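Scyllo-inosose 3-dehydrogenase (Thermotoga maritima, PDB 3IP1) catalyses the NAD(+)-dependent oxidation of scyllo-inosose to 3-dehydro-scyllo-inosose, a step that probably belongs to myo-inositol breakdown. Local coordinates at residues V194-V206 against G223-H235. Numbering follows the deposited sequence.
Sequences VEPTSVAYNAVIV and GPIGLAAVAILKH. With CD (cadmium ion), chain F.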
ATOM      1  N   VAL A 194      17.761  11.666  17.942  1.00 25.26           N
ATOM      2  CA  VAL A 194      16.958  10.594  17.322  1.00 24.95           C
ATOM      3  C   VAL A 194      15.463  10.934  17.368  1.00 24.94           C
ATOM      4  O   VAL A 194      14.727  10.731  16.389  1.00 24.82           O
ATOM      5  CB  VAL A 194      17.217   9.208  17.972  1.00 25.02           C
ATOM      6  CG1 VAL A 194      16.197   8.147  17.446  1.00 23.95           C
ATOM      7  CG2 VAL A 194      18.662   8.772  17.722  1.00 24.95           C
ATOM      8  N   GLU A 195      15.021  11.464  18.499  1.00 24.16           N
ATOM      9  CA  GLU A 195      13.620  11.830  18.662  1.00 24.53           C
ATOM     10  C   GLU A 195      13.134  12.860  17.620  1.00 23.97           C
ATOM     11  O   GLU A 195      12.187  12.578  16.884  1.00 24.71           O
ATOM     12  CB  GLU A 195      13.330  12.257  20.116  1.00 24.56           C
ATOM     13  CG  GLU A 195      11.848  12.372  20.489  1.00 26.01           C
ATOM     14  CD  GLU A 195      11.242  13.739  20.215  1.00 29.02           C
ATOM     15  OE1 GLU A 195      11.975  14.706  19.947  1.00 29.95           O
ATOM     16  OE2 GLU A 195       9.997  13.857  20.269  1.00 32.25           O
ATOM     17  N   PRO A 196      13.766  14.048  17.541  1.00 23.60           N
ATOM     18  CA  PRO A 196      13.272  14.970  16.493  1.00 23.31           C
ATOM     19  C   PRO A 196      13.473  14.426  15.062  1.00 23.61           C
ATOM     20  O   PRO A 196      12.694  14.757  14.156  1.00 24.19           O
ATOM     21  CB  PRO A 196      14.108  16.244  16.707  1.00 22.98           C
ATOM     22  CG  PRO A 196      15.323  15.798  17.502  1.00 22.79           C
ATOM     23  CD  PRO A 196      14.811  14.677  18.381  1.00 23.58           C
ATOM     24  N   THR A 197      14.506  13.614  14.850  1.00 23.44           N
ATOM     25  CA  THR A 197      14.754  13.071  13.513  1.00 23.60           C
ATOM     26  C   THR A 197      13.643  12.074  13.170  1.00 23.19           C
ATOM     27  O   THR A 197      13.208  11.990  12.011  1.00 23.04           O
ATOM     28  CB  THR A 197      16.176  12.419  13.389  1.00 24.15           C
ATOM     29  OG1 THR A 197      17.186  13.405  13.702  1.00 24.74           O
ATOM     30  CG2 THR A 197      16.426  11.865  11.959  1.00 23.43           C
ATOM     31  N   SER A 198      13.164  11.367  14.202  1.00 22.15           N
ATOM     32  CA  SER A 198      12.091  10.374  14.059  1.00 21.34           C
ATOM     33  C   SER A 198      10.732  11.008  13.846  1.00 21.42           C
ATOM     34  O   SER A 198       9.862  10.405  13.214  1.00 21.41           O
ATOM     35  CB  SER A 198      12.052   9.447  15.289  1.00 21.61           C
ATOM     36  OG  SER A 198      13.246   8.675  15.363  1.00 19.92           O
ATOM     37  N   VAL A 199      10.534  12.211  14.387  1.00 21.18           N
ATOM     38  CA  VAL A 199       9.339  12.992  14.074  1.00 20.93           C
ATOM     39  C   VAL A 199       9.282  13.260  12.557  1.00 21.63           C
ATOM     40  O   VAL A 199       8.250  13.023  11.925  1.00 21.88           O
ATOM     41  CB  VAL A 199       9.298  14.334  14.865  1.00 21.32           C
ATOM     42  CG1 VAL A 199       8.225  15.274  14.301  1.00 18.64           C
ATOM     43  CG2 VAL A 199       9.066  14.084  16.381  1.00 19.80           C
ATOM     44  N   ALA A 200      10.378  13.774  11.997  1.00 21.18           N
ATOM     45  CA  ALA A 200      10.508  14.001  10.559  1.00 22.26           C
ATOM     46  C   ALA A 200      10.341  12.690   9.788  1.00 22.12           C
ATOM     47  O   ALA A 200       9.630  12.626   8.784  1.00 22.46           O
ATOM     48  CB  ALA A 200      11.876  14.617  10.239  1.00 21.64           C
ATOM     49  N   TYR A 201      10.998  11.644  10.273  1.00 21.80           N
ATOM     50  CA  TYR A 201      10.939  10.347   9.602  1.00 21.99           C
ATOM     51  C   TYR A 201       9.504   9.827   9.537  1.00 21.87           C
ATOM     52  O   TYR A 201       9.059   9.410   8.481  1.00 21.25           O
ATOM     53  CB  TYR A 201      11.860   9.343  10.301  1.00 21.28           C
ATOM     54  CG  TYR A 201      12.127   8.058   9.539  1.00 22.39           C
ATOM     55  CD1 TYR A 201      11.149   7.063   9.440  1.00 23.23           C
ATOM     56  CD2 TYR A 201      13.385   7.812   8.958  1.00 22.63           C
ATOM     57  CE1 TYR A 201      11.399   5.858   8.752  1.00 22.54           C
ATOM     58  CE2 TYR A 201      13.653   6.623   8.291  1.00 22.37           C
ATOM     59  CZ  TYR A 201      12.647   5.647   8.183  1.00 23.44           C
ATOM     60  OH  TYR A 201      12.891   4.465   7.518  1.00 22.33           O
ATOM     61  N   ASN A 202       8.798   9.865  10.667  1.00 22.21           N
ATOM     62  CA  ASN A 202       7.391   9.452  10.727  1.00 23.45           C
ATOM     63  C   ASN A 202       6.549  10.281   9.752  1.00 23.76           C
ATOM     64  O   ASN A 202       5.669   9.766   9.067  1.00 23.86           O
ATOM     65  CB  ASN A 202       6.852   9.612  12.154  1.00 23.45           C
ATOM     66  CG  ASN A 202       5.406   9.117  12.311  1.00 25.74           C
ATOM     67  OD1 ASN A 202       5.123   7.926  12.179  1.00 27.18           O
ATOM     68  ND2 ASN A 202       4.493  10.036  12.636  1.00 26.26           N
ATOM     69  N   ALA A 203       6.850  11.570   9.674  1.00 23.48           N
ATOM     70  CA  ALA A 203       6.097  12.457   8.829  1.00 23.56           C
ATOM     71  C   ALA A 203       6.305  12.168   7.349  1.00 23.39           C
ATOM     72  O   ALA A 203       5.339  12.133   6.605  1.00 23.49           O
ATOM     73  CB  ALA A 203       6.421  13.913   9.165  1.00 24.14           C
ATOM     74  N   VAL A 204       7.544  11.935   6.920  1.00 23.00           N
ATOM     75  CA  VAL A 204       7.800  11.781   5.474  1.00 23.82           C
ATOM     76  C   VAL A 204       7.805  10.345   4.904  1.00 23.91           C
ATOM     77  O   VAL A 204       7.467  10.146   3.720  1.00 24.20           O
ATOM     78  CB  VAL A 204       9.071  12.542   4.986  1.00 23.11           C
ATOM     79  CG1 VAL A 204       8.934  14.029   5.283  1.00 24.17           C
ATOM     80  CG2 VAL A 204      10.347  11.988   5.602  1.00 23.81           C
ATOM     81  N   ILE A 205       8.192   9.374   5.736  1.00 23.21           N
ATOM     82  CA  ILE A 205       8.315   7.976   5.308  1.00 22.62           C
ATOM     83  C   ILE A 205       7.043   7.216   5.664  1.00 22.99           C
ATOM     84  O   ILE A 205       6.420   6.612   4.787  1.00 22.96           O
ATOM     85  CB  ILE A 205       9.558   7.270   5.953  1.00 22.07           C
ATOM     86  CG1 ILE A 205      10.863   7.984   5.590  1.00 20.70           C
ATOM     87  CG2 ILE A 205       9.622   5.764   5.568  1.00 22.26           C
ATOM     88  CD1 ILE A 205      11.062   8.265   4.122  1.00 21.05           C
ATOM     89  N   VAL A 206       6.659   7.263   6.944  1.00 22.40           N
ATOM     90  CA  VAL A 206       5.502   6.516   7.433  1.00 22.96           C
ATOM     91  C   VAL A 206       4.146   7.128   7.034  1.00 23.59           C
ATOM     92  O   VAL A 206       3.332   6.453   6.414  1.00 23.42           O
ATOM     93  CB  VAL A 206       5.542   6.320   8.973  1.00 22.83           C
ATOM     94  CG1 VAL A 206       4.380   5.412   9.432  1.00 23.58           C
ATOM     95  CG2 VAL A 206       6.904   5.720   9.407  1.00 24.12           C
ATOM     96  N   GLY A 223      13.564  24.488  10.560  1.00 28.85           N
ATOM     97  CA  GLY A 223      13.852  24.105  11.942  1.00 29.05           C
ATOM     98  C   GLY A 223      14.358  22.663  11.973  1.00 29.06           C
ATOM     99  O   GLY A 223      14.473  22.022  10.922  1.00 29.17           O
ATOM    100  N   PRO A 224      14.667  22.131  13.164  1.00 28.77           N
ATOM    101  CA  PRO A 224      15.239  20.781  13.205  1.00 28.35           C
ATOM    102  C   PRO A 224      14.389  19.705  12.498  1.00 28.08           C
ATOM    103  O   PRO A 224      14.953  18.813  11.836  1.00 27.39           O
ATOM    104  CB  PRO A 224      15.369  20.506  14.702  1.00 29.00           C
ATOM    105  CG  PRO A 224      15.604  21.886  15.290  1.00 28.62           C
ATOM    106  CD  PRO A 224      14.640  22.755  14.505  1.00 29.05           C
ATOM    107  N   ILE A 225      13.066  19.799  12.587  1.00 27.69           N
ATOM    108  CA  ILE A 225      12.240  18.833  11.857  1.00 28.38           C
ATOM    109  C   ILE A 225      12.405  18.922  10.339  1.00 27.56           C
ATOM    110  O   ILE A 225      12.673  17.910   9.679  1.00 26.91           O
ATOM    111  CB  ILE A 225      10.756  18.864  12.271  1.00 28.61           C
ATOM    112  CG1 ILE A 225      10.622  18.340  13.709  1.00 29.99           C
ATOM    113  CG2 ILE A 225       9.910  18.012  11.283  1.00 29.11           C
ATOM    114  CD1 ILE A 225       9.332  18.789  14.395  1.00 31.27           C
ATOM    115  N   GLY A 226      12.279  20.127   9.792  1.00 27.60           N
ATOM    116  CA  GLY A 226      12.548  20.345   8.354  1.00 26.89           C
ATOM    117  C   GLY A 226      13.964  19.934   7.948  1.00 26.66           C
ATOM    118  O   GLY A 226      14.168  19.353   6.892  1.00 26.70           O
ATOM    119  N   LEU A 227      14.943  20.212   8.803  1.00 26.11           N
ATOM    120  CA  LEU A 227      16.324  19.828   8.530  1.00 25.74           C
ATOM    121  C   LEU A 227      16.553  18.303   8.515  1.00 25.33           C
ATOM    122  O   LEU A 227      17.318  17.807   7.702  1.00 24.96           O
ATOM    123  CB  LEU A 227      17.269  20.513   9.522  1.00 25.83           C
ATOM    124  CG  LEU A 227      17.440  22.025   9.310  1.00 27.36           C
ATOM    125  CD1 LEU A 227      18.421  22.645  10.330  1.00 28.32           C
ATOM    126  CD2 LEU A 227      17.878  22.336   7.876  1.00 26.45           C
ATOM    127  N   ALA A 228      15.901  17.577   9.422  1.00 24.62           N
ATOM    128  CA  ALA A 228      15.956  16.119   9.435  1.00 24.57           C
ATOM    129  C   ALA A 228      15.324  15.573   8.172  1.00 24.96           C
ATOM    130  O   ALA A 228      15.892  14.675   7.529  1.00 25.76           O
ATOM    131  CB  ALA A 228      15.250  15.562  10.669  1.00 23.82           C
ATOM    132  N   ALA A 229      14.180  16.143   7.780  1.00 24.61           N
ATOM    133  CA  ALA A 229      13.526  15.720   6.541  1.00 24.68           C
ATOM    134  C   ALA A 229      14.431  15.880   5.308  1.00 25.28           C
ATOM    135  O   ALA A 229      14.415  15.025   4.426  1.00 25.09           O
ATOM    136  CB  ALA A 229      12.188  16.427   6.345  1.00 23.38           C
ATOM    137  N   VAL A 230      15.234  16.947   5.256  1.00 25.27           N
ATOM    138  CA  VAL A 230      16.164  17.149   4.136  1.00 25.19           C
ATOM    139  C   VAL A 230      17.114  15.980   4.048  1.00 25.35           C
ATOM    140  O   VAL A 230      17.267  15.369   2.975  1.00 26.25           O
ATOM    141  CB  VAL A 230      16.986  18.462   4.265  1.00 25.31           C
ATOM    142  CG1 VAL A 230      18.137  18.488   3.250  1.00 24.61           C
ATOM    143  CG2 VAL A 230      16.085  19.655   4.038  1.00 25.87           C
ATOM    144  N   ALA A 231      17.741  15.683   5.182  1.00 24.87           N
ATOM    145  CA  ALA A 231      18.671  14.570   5.316  1.00 25.31           C
ATOM    146  C   ALA A 231      18.010  13.241   4.956  1.00 25.33           C
ATOM    147  O   ALA A 231      18.559  12.466   4.167  1.00 25.99           O
ATOM    148  CB  ALA A 231      19.236  14.526   6.746  1.00 24.08           C
ATOM    149  N   ILE A 232      16.839  12.978   5.537  1.00 25.12           N
ATOM    150  CA  ILE A 232      16.174  11.689   5.340  1.00 24.99           C
ATOM    151  C   ILE A 232      15.820  11.465   3.871  1.00 25.45           C
ATOM    152  O   ILE A 232      16.055  10.381   3.318  1.00 25.85           O
ATOM    153  CB  ILE A 232      14.894  11.557   6.196  1.00 24.18           C
ATOM    154  CG1 ILE A 232      15.256  11.396   7.691  1.00 23.73           C
ATOM    155  CG2 ILE A 232      14.075  10.367   5.722  1.00 24.60           C
ATOM    156  CD1 ILE A 232      14.105  11.882   8.656  1.00 22.74           C
ATOM    157  N   LEU A 233      15.252  12.498   3.258  1.00 25.64           N
ATOM    158  CA  LEU A 233      14.742  12.408   1.904  1.00 26.03           C
ATOM    159  C   LEU A 233      15.850  12.398   0.856  1.00 26.33           C
ATOM    160  O   LEU A 233      15.691  11.769  -0.183  1.00 26.29           O
ATOM    161  CB  LEU A 233      13.720  13.513   1.655  1.00 26.02           C
ATOM    162  CG  LEU A 233      12.414  13.235   2.419  1.00 26.87           C
ATOM    163  CD1 LEU A 233      11.456  14.461   2.423  1.00 26.38           C
ATOM    164  CD2 LEU A 233      11.723  11.967   1.853  1.00 25.91           C
ATOM    165  N   LYS A 234      16.980  13.064   1.136  1.00 26.20           N
ATOM    166  CA  LYS A 234      18.157  12.877   0.296  1.00 26.53           C
ATOM    167  C   LYS A 234      18.670  11.437   0.397  1.00 26.95           C
ATOM    168  O   LYS A 234      18.853  10.788  -0.622  1.00 27.85           O
ATOM    169  CB  LYS A 234      19.275  13.882   0.595  1.00 26.20           C
ATOM    170  CG  LYS A 234      20.264  14.064  -0.552  1.00 24.58           C
ATOM    171  CD  LYS A 234      19.569  14.467  -1.859  1.00 25.72           C
ATOM    172  CE  LYS A 234      20.544  14.506  -3.051  1.00 27.58           C
ATOM    173  NZ  LYS A 234      19.869  14.975  -4.307  1.00 29.53           N
ATOM    174  N   HIS A 235      18.856  10.932   1.617  1.00 27.39           N
ATOM    175  CA  HIS A 235      19.231   9.530   1.817  1.00 27.78           C
ATOM    176  C   HIS A 235      18.231   8.556   1.186  1.00 27.59           C
ATOM    177  O   HIS A 235      18.622   7.452   0.792  1.00 27.68           O
ATOM    178  CB  HIS A 235      19.497   9.203   3.301  1.00 28.06           C
ATOM    179  CG  HIS A 235      20.892   9.546   3.737  1.00 29.64           C
ATOM    180  ND1 HIS A 235      21.280  10.836   4.052  1.00 30.31           N
ATOM    181  CD2 HIS A 235      22.006   8.782   3.857  1.00 29.65           C
ATOM    182  CE1 HIS A 235      22.564  10.847   4.371  1.00 29.53           C
ATOM    183  NE2 HIS A 235      23.029   9.616   4.250  1.00 32.47           N
TER
HETATM  184 CD    CD F 501      11.113  17.207  20.503  0.50 33.54          CD
HETATM  185  O   HOH W   1      10.809  17.233  18.166  1.00 41.83           O
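I232 drives into helix 194-207 as a knob, seated among A200, Y201, V204 and I205. At CB the chain forks. I232 CG2 lies 4.0 Å from I205 CG1, which itself covers one face of the Y201 ring. The other branch runs through CG1, anti to the carbonyl carbon (chi1 -71°), and ends in I232 CD1, 3.5 Å from T197 O and 3.8 Å from Y201 CB; a long, branched chain suits this groove. A200 returns the fit, its methyl set among I225, A228, A229 and I232. A200 CB is 3.5 Å from A228 CB, and side chains this small let the segment axes come within 8.0 Å, crossing at -65°. V204 and L233 meet tip to tip, V204 CG1 lying 3.8 Å from L233 CD1. I225, by similarity part of the NAD(+) site, lays CD1 3.7 Å from V199 CG1 and CG2 4.1 Å from A200 CB; an alanine here would probably leave V199 CG1 without this partner and open a gap beside A200. E195 OE1 binds the first zinc site's metal, here cadmium, with H97 and E98. Its helix thus packs on the first Rossmann-fold helix, where G223, at the N-cap, and G226, in the first turn, fit the GxGxxG pattern, consistent with a dinucleotide site.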